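Local coordinates for protein AlkZ (PDB 5UUJ) that belongs to the AlkZ-like family of DNA glycosylases, which is grouped with the helix-turn-helix proteins, at residues T26-A30 against S31-G35; V134-R138 against D139-T143; W331-V334 against D335-L338. All coordinates share one frame; numbering follows the deposited sequence.

All three contacts are local, and each joins neighbouring residues where a helix starts or a hairpin turns. None is wholly core or wholly surface. Contact 1 lies nearest the middle of the chain, about 14 Å from its centre. Contacts 2 and 3 lie farther out, at about 26 and 25 Å. Contacts 1 and 2 share one chemistry: a hydroxyl and a carboxylate exchange bonds with backbone N-H groups at the start of helices 30-36 and 138-146. Contact 3 joins strands 326-334 and 337-342 through backbone bonds, a water and a tryptophan-leucine pair. No two contacts touch; the closest, contacts 1 and 3, keep about 15 Å between nearest atoms.

Contact 1. Residues T26-A30 against S31-G35; sequences TQPSA and SDVVG
Ser29 and Asp32 face each other across the first turn of helix 30-36, and each side chain bonds the backbone N-H of the other. Ser29 OG sits between its own backbone N and carbonyl carbon (chi1 69°). This turns it to Asp32 N, which donates to it at 3.0 Å. In return, Ser29 N donates to Asp32 OD2 at 3.2 Å. The N-H meets this oxygen from above the carboxylate plane, 41° out of it. Asp32 can reach back because its CG lies beside its own backbone N (chi1 -70°).

Next to this polar exchange is an apolar one. Pro28 and Val33 cross obliquely, with Pro28 CG 3.7 Å from Val33 CG2. Pro28 CB also rests on Asp32 CB at 3.7 Å. The helix then takes up its regular bonds, with Val34 N to Ala30 O at 2.9 Å.

Glu67 of helix 62-69 adds a second layer: its carboxylate accepts from Ala30 N and is hydrogen-bonded to Ser31 OG. The exchange between Ser29 and Asp32 is a capping box, and the flanking Pro28-Val33 pair matches a hydrophobic staple at a helix N-terminus.

Contact 2. Residues V134-R138 against D139-T143; sequences VVLTR and DELVT
Thr137 and Glu140 trade bonds at the start of helix 138-146. Thr137 OG1 accepts from Glu140 N at 3.1 Å. A chi1 of 65° swings the hydroxyl back over the main chain toward that N-H. The return bond runs from Thr137 N to Glu140 OE1 at 3.2 Å. It is fairly straight, 165° at the hydrogen, and meets the oxygen on its anti side, somewhat out of the carboxylate plane. Glu140 is extended beyond CG, which carries its carboxylate back past Thr137.

Leu136 lies beside this exchange. Its CD2 is 3.6 Å from Glu140 OE1, so the carboxylate has an apolar neighbour here. Leu136 CD1 turns to Leu141 instead, 4.0 Å from Leu141 CA and 4.3 Å from Leu141 CD1.

Arg138 and Asp139 meet differently. Asp139 OD1 lies over one face of the Arg138 guanidinium, toward its rim, and is 3.3 Å from Arg138 NH1. The two flat groups are turned 72° apart. No N-H points at the oxygen, so this salt bridge rests on charge alone.

Within the helix, Asp139 O takes two bonds from Thr143, one from N and one from OG1, from opposite faces of its plane. The OG1 bond is 2.7 Å from Thr143 OG1 to Asp139 O.

Farther out, Arg181 forms a salt bridge with Glu140 OE1 and probably helps hold the carboxylate in place. Trp162 of helix 162-172 touches both Arg138 and Leu141. Leu136 is tied by backbone bonds to Phe187 of strand 186-188. The Thr137-Glu140 pair is a capping box, and Leu136 with Leu141 forms a hydrophobic staple where a short strand passes into a helix.

Contact 3. Residues W331-V334 against D335-L338; sequences WEIV and DQEL
Val334 O is gripped by Glu337 N and by a water. Glu337 N donates to Val334 O at 2.9 Å, but from well above the carbonyl plane, 61° out of it. The water donates to Val334 O at 2.7 Å. It also donates to Glu337 OE1, and so links the backbone of one strand to a side chain of the other. The partner bond of the pair, from Val334 N to Glu337 O at 2.8 Å, lies in the carbonyl plane. Glu337 O takes a further, softer contact from Ile333 CA, a CA-H...O approach of 3.3 Å.

Val334 and Glu337 are thus an antiparallel hydrogen-bonded pair that closes the hairpin. Asp335 and Gln336 make the turn. Both lie in the left-handed helical region, as in a type I' turn, though Gln336 departs from its ideal angles. Ile333 and Leu338 follow as a non-hydrogen-bonded pair.

Leu338 turns to the same side of the sheet as Ile333, where it meets Trp331. The leucine approaches the indole obliquely, with Leu338 CG 3.6 Å from Trp331 CE3. Its CD2 branch reaches back to Trp331 CB at 3.8 Å. With chi1 at 61° the indole folds over its own backbone. Ile333 CG1 lies at the ring edge, in its plane.

Helix 351-365 packs on this side: Val361 touches both Trp331 and Leu338. On the other side, Glu337 OE1 forms a salt bridge with Arg373 of strand 372-374. The two sides of the hairpin therefore differ in chemistry. The side bearing Trp331 and Leu338 joins the apolar interior, while the Glu337 carboxylate, shared by the water and Arg373, probably ties the start of strand 337-342 to strand 372-374 through charge.

Contact 1. Residues T26-A30 against S31-G35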
# COMPACT_ATOMS: atom_id res chain seq x y z
N THR A 26 -18.35 6.78 5.70
CA THR A 26 -18.52 6.24 7.05
C THR A 26 -17.34 6.68 7.91
O THR A 26 -16.49 7.45 7.46
CB THR A 26 -18.62 4.71 7.05
OG1 THR A 26 -17.47 4.15 6.39
CG2 THR A 26 -19.87 4.26 6.33
N GLN A 27 -17.28 6.18 9.14
CA GLN A 27 -16.22 6.55 10.06
C GLN A 27 -15.42 5.33 10.52
O GLN A 27 -15.44 4.96 11.69
CB GLN A 27 -16.80 7.28 11.27
CG GLN A 27 -15.76 8.01 12.10
CD GLN A 27 -15.21 9.25 11.40
OE1 GLN A 27 -15.83 9.78 10.48
NE2 GLN A 27 -14.04 9.70 11.83
N PRO A 28 -14.70 4.70 9.58
CA PRO A 28 -13.84 3.58 9.96
C PRO A 28 -12.63 4.04 10.77
O PRO A 28 -12.17 5.16 10.61
CB PRO A 28 -13.41 3.00 8.62
CG PRO A 28 -13.45 4.16 7.69
CD PRO A 28 -14.59 5.02 8.15
N SER A 29 -12.14 3.17 11.64
CA SER A 29 -10.89 3.43 12.35
C SER A 29 -9.74 3.39 11.35
O SER A 29 -9.90 2.92 10.22
CB SER A 29 -10.68 2.42 13.46
OG SER A 29 -10.40 1.13 12.93
N ALA A 30 -8.57 3.87 11.77
CA ALA A 30 -7.39 3.80 10.92
C ALA A 30 -7.04 2.34 10.60
O ALA A 30 -6.61 2.02 9.50
CB ALA A 30 -6.21 4.50 11.57
N SER A 31 -7.25 1.46 11.58
CA SER A 31 -7.00 0.03 11.39
C SER A 31 -7.97 -0.56 10.38
O SER A 31 -7.59 -1.41 9.57
CB SER A 31 -7.12 -0.72 12.72
OG SER A 31 -6.04 -0.39 13.58
N ASP A 32 -9.23 -0.12 10.42
CA ASP A 32 -10.23 -0.57 9.45
C ASP A 32 -9.82 -0.20 8.02
O ASP A 32 -9.95 -1.01 7.11
CB ASP A 32 -11.61 0.03 9.75
CG ASP A 32 -12.23 -0.54 11.01
OD1 ASP A 32 -11.84 -1.65 11.43
OD2 ASP A 32 -13.11 0.13 11.59
N VAL A 33 -9.34 1.03 7.85
CA VAL A 33 -8.92 1.50 6.53
C VAL A 33 -7.68 0.74 6.03
O VAL A 33 -7.67 0.23 4.92
CB VAL A 33 -8.63 3.02 6.54
CG1 VAL A 33 -8.05 3.47 5.20
CG2 VAL A 33 -9.89 3.79 6.86
N VAL A 34 -6.65 0.69 6.87
CA VAL A 34 -5.41 0.01 6.49
C VAL A 34 -5.68 -1.46 6.19
O VAL A 34 -5.15 -2.00 5.22
CB VAL A 34 -4.35 0.14 7.61
CG1 VAL A 34 -3.14 -0.75 7.32
CG2 VAL A 34 -3.91 1.58 7.74
N GLY A 35 -6.49 -2.10 7.02
CA GLY A 35 -6.83 -3.50 6.82
C GLY A 35 -7.56 -3.72 5.51
O GLY A 35 -7.21 -4.60 4.73

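Contact 2. Residues V134-R138 against D139-T143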
# COMPACT_ATOMS: atom_id res chain seq x y z
N VAL A 134 13.68 -5.26 22.23
CA VAL A 134 14.67 -4.20 22.21
C VAL A 134 14.41 -3.25 21.04
O VAL A 134 14.08 -3.69 19.94
CB VAL A 134 16.10 -4.76 22.10
CG1 VAL A 134 17.13 -3.64 22.12
CG2 VAL A 134 16.36 -5.74 23.24
N VAL A 135 14.57 -1.95 21.29
CA VAL A 135 14.35 -0.92 20.28
C VAL A 135 15.66 -0.20 19.98
O VAL A 135 16.28 0.37 20.87
CB VAL A 135 13.28 0.09 20.76
CG1 VAL A 135 13.04 1.15 19.70
CG2 VAL A 135 11.99 -0.62 21.10
N LEU A 136 16.07 -0.22 18.71
CA LEU A 136 17.34 0.36 18.30
C LEU A 136 17.21 1.19 17.03
O LEU A 136 16.42 0.86 16.14
CB LEU A 136 18.38 -0.74 18.06
CG LEU A 136 18.74 -1.66 19.22
CD1 LEU A 136 19.68 -2.76 18.74
CD2 LEU A 136 19.38 -0.88 20.36
N THR A 137 18.00 2.25 16.94
CA THR A 137 18.13 3.00 15.70
C THR A 137 18.88 2.14 14.69
O THR A 137 19.39 1.07 15.03
CB THR A 137 18.87 4.33 15.91
OG1 THR A 137 20.23 4.07 16.30
CG2 THR A 137 18.19 5.18 16.97
N ARG A 138 18.96 2.61 13.45
CA ARG A 138 19.73 1.91 12.42
C ARG A 138 21.18 1.77 12.85
O ARG A 138 21.75 0.68 12.83
CB ARG A 138 19.64 2.64 11.09
CG ARG A 138 20.56 2.08 10.01
CD ARG A 138 20.45 2.89 8.72
NE ARG A 138 20.75 4.31 8.95
CZ ARG A 138 21.95 4.87 8.84
NH1 ARG A 138 23.01 4.14 8.49
NH2 ARG A 138 22.10 6.16 9.08
N ASP A 139 21.78 2.89 13.24
CA ASP A 139 23.19 2.91 13.63
C ASP A 139 23.45 2.03 14.84
O ASP A 139 24.47 1.34 14.90
CB ASP A 139 23.63 4.35 13.92
CG ASP A 139 23.66 5.22 12.68
OD1 ASP A 139 24.01 4.70 11.60
OD2 ASP A 139 23.32 6.42 12.79
N GLU A 140 22.54 2.04 15.80
CA GLU A 140 22.68 1.21 16.99
C GLU A 140 22.62 -0.27 16.62
O GLU A 140 23.39 -1.08 17.15
CB GLU A 140 21.60 1.55 18.01
CG GLU A 140 21.85 2.85 18.76
CD GLU A 140 20.75 3.20 19.74
OE1 GLU A 140 19.64 2.64 19.61
OE2 GLU A 140 20.99 4.02 20.64
N LEU A 141 21.71 -0.63 15.72
CA LEU A 141 21.56 -2.02 15.29
C LEU A 141 22.77 -2.49 14.48
O LEU A 141 23.27 -3.60 14.68
CB LEU A 141 20.28 -2.19 14.47
CG LEU A 141 20.05 -3.57 13.85
CD1 LEU A 141 20.05 -4.67 14.91
CD2 LEU A 141 18.75 -3.60 13.07
N VAL A 142 23.25 -1.64 13.58
CA VAL A 142 24.39 -1.97 12.75
C VAL A 142 25.64 -2.12 13.62
O VAL A 142 26.48 -2.98 13.36
CB VAL A 142 24.64 -0.90 11.66
CG1 VAL A 142 25.99 -1.10 10.98
CG2 VAL A 142 23.52 -0.94 10.63
N THR A 143 25.74 -1.29 14.66
CA THR A 143 26.87 -1.35 15.58
C THR A 143 26.87 -2.68 16.34
O THR A 143 27.93 -3.27 16.55
CB THR A 143 26.84 -0.18 16.58
OG1 THR A 143 26.98 1.06 15.87
CG2 THR A 143 27.96 -0.29 17.61

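Contact 3. Residues W331-V334 against D335-L338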
# COMPACT_ATOMS: atom_id res chain seq x y z
N TRP A 331 -3.88 17.73 -8.23
CA TRP A 331 -4.02 18.91 -7.38
C TRP A 331 -2.89 19.00 -6.37
O TRP A 331 -2.14 18.04 -6.16
CB TRP A 331 -5.37 18.92 -6.67
CG TRP A 331 -5.64 17.75 -5.75
CD1 TRP A 331 -6.12 16.52 -6.11
CD2 TRP A 331 -5.46 17.71 -4.33
NE1 TRP A 331 -6.25 15.72 -4.99
CE2 TRP A 331 -5.86 16.43 -3.89
CE3 TRP A 331 -5.02 18.64 -3.38
CZ2 TRP A 331 -5.81 16.05 -2.55
CZ3 TRP A 331 -4.97 18.26 -2.05
CH2 TRP A 331 -5.36 16.98 -1.65
N GLU A 332 -2.77 20.17 -5.76
CA GLU A 332 -1.66 20.48 -4.89
C GLU A 332 -2.08 21.62 -3.96
O GLU A 332 -2.79 22.52 -4.38
CB GLU A 332 -0.44 20.87 -5.72
CG GLU A 332 0.80 21.25 -4.93
CD GLU A 332 1.93 21.73 -5.83
OE1 GLU A 332 1.77 21.62 -7.07
OE2 GLU A 332 2.95 22.22 -5.31
N ILE A 333 -1.64 21.57 -2.71
CA ILE A 333 -1.89 22.66 -1.79
C ILE A 333 -0.76 23.68 -1.91
O ILE A 333 0.39 23.39 -1.58
CB ILE A 333 -2.02 22.17 -0.33
CG1 ILE A 333 -3.26 21.27 -0.22
CG2 ILE A 333 -2.13 23.36 0.62
CD1 ILE A 333 -3.51 20.71 1.17
N VAL A 334 -1.10 24.87 -2.39
CA VAL A 334 -0.14 25.96 -2.57
C VAL A 334 -0.63 27.21 -1.85
O VAL A 334 -1.73 27.70 -2.12
CB VAL A 334 0.08 26.27 -4.07
CG1 VAL A 334 1.14 27.35 -4.25
CG2 VAL A 334 0.46 25.01 -4.83
N ASP A 335 0.19 27.72 -0.94
CA ASP A 335 -0.16 28.90 -0.15
C ASP A 335 -1.50 28.67 0.55
O ASP A 335 -2.35 29.56 0.61
CB ASP A 335 -0.21 30.14 -1.05
CG ASP A 335 -0.12 31.45 -0.27
OD1 ASP A 335 0.20 31.42 0.93
OD2 ASP A 335 -0.35 32.51 -0.89
N GLN A 336 -1.67 27.45 1.06
CA GLN A 336 -2.91 27.04 1.73
C GLN A 336 -4.13 27.26 0.85
O GLN A 336 -5.21 27.61 1.33
CB GLN A 336 -3.06 27.78 3.06
CG GLN A 336 -1.98 27.44 4.07
CD GLN A 336 -1.91 25.95 4.38
OE1 GLN A 336 -0.84 25.36 4.40
NE2 GLN A 336 -3.07 25.35 4.62
N GLU A 337 -3.95 27.06 -0.45
CA GLU A 337 -5.05 27.02 -1.40
C GLU A 337 -4.98 25.70 -2.15
O GLU A 337 -3.89 25.21 -2.44
CB GLU A 337 -4.97 28.20 -2.38
CG GLU A 337 -5.06 29.56 -1.73
CD GLU A 337 -5.18 30.68 -2.75
OE1 GLU A 337 -4.30 30.78 -3.64
OE2 GLU A 337 -6.15 31.47 -2.67
N LEU A 338 -6.13 25.11 -2.43
CA LEU A 338 -6.17 23.86 -3.19
C LEU A 338 -6.20 24.19 -4.67
O LEU A 338 -7.22 24.61 -5.21
CB LEU A 338 -7.38 23.01 -2.78
CG LEU A 338 -7.24 21.51 -3.04
CD1 LEU A 338 -8.14 20.71 -2.11
CD2 LEU A 338 -7.53 21.16 -4.49
O HOH W 1 -2.06 29.31 -4.28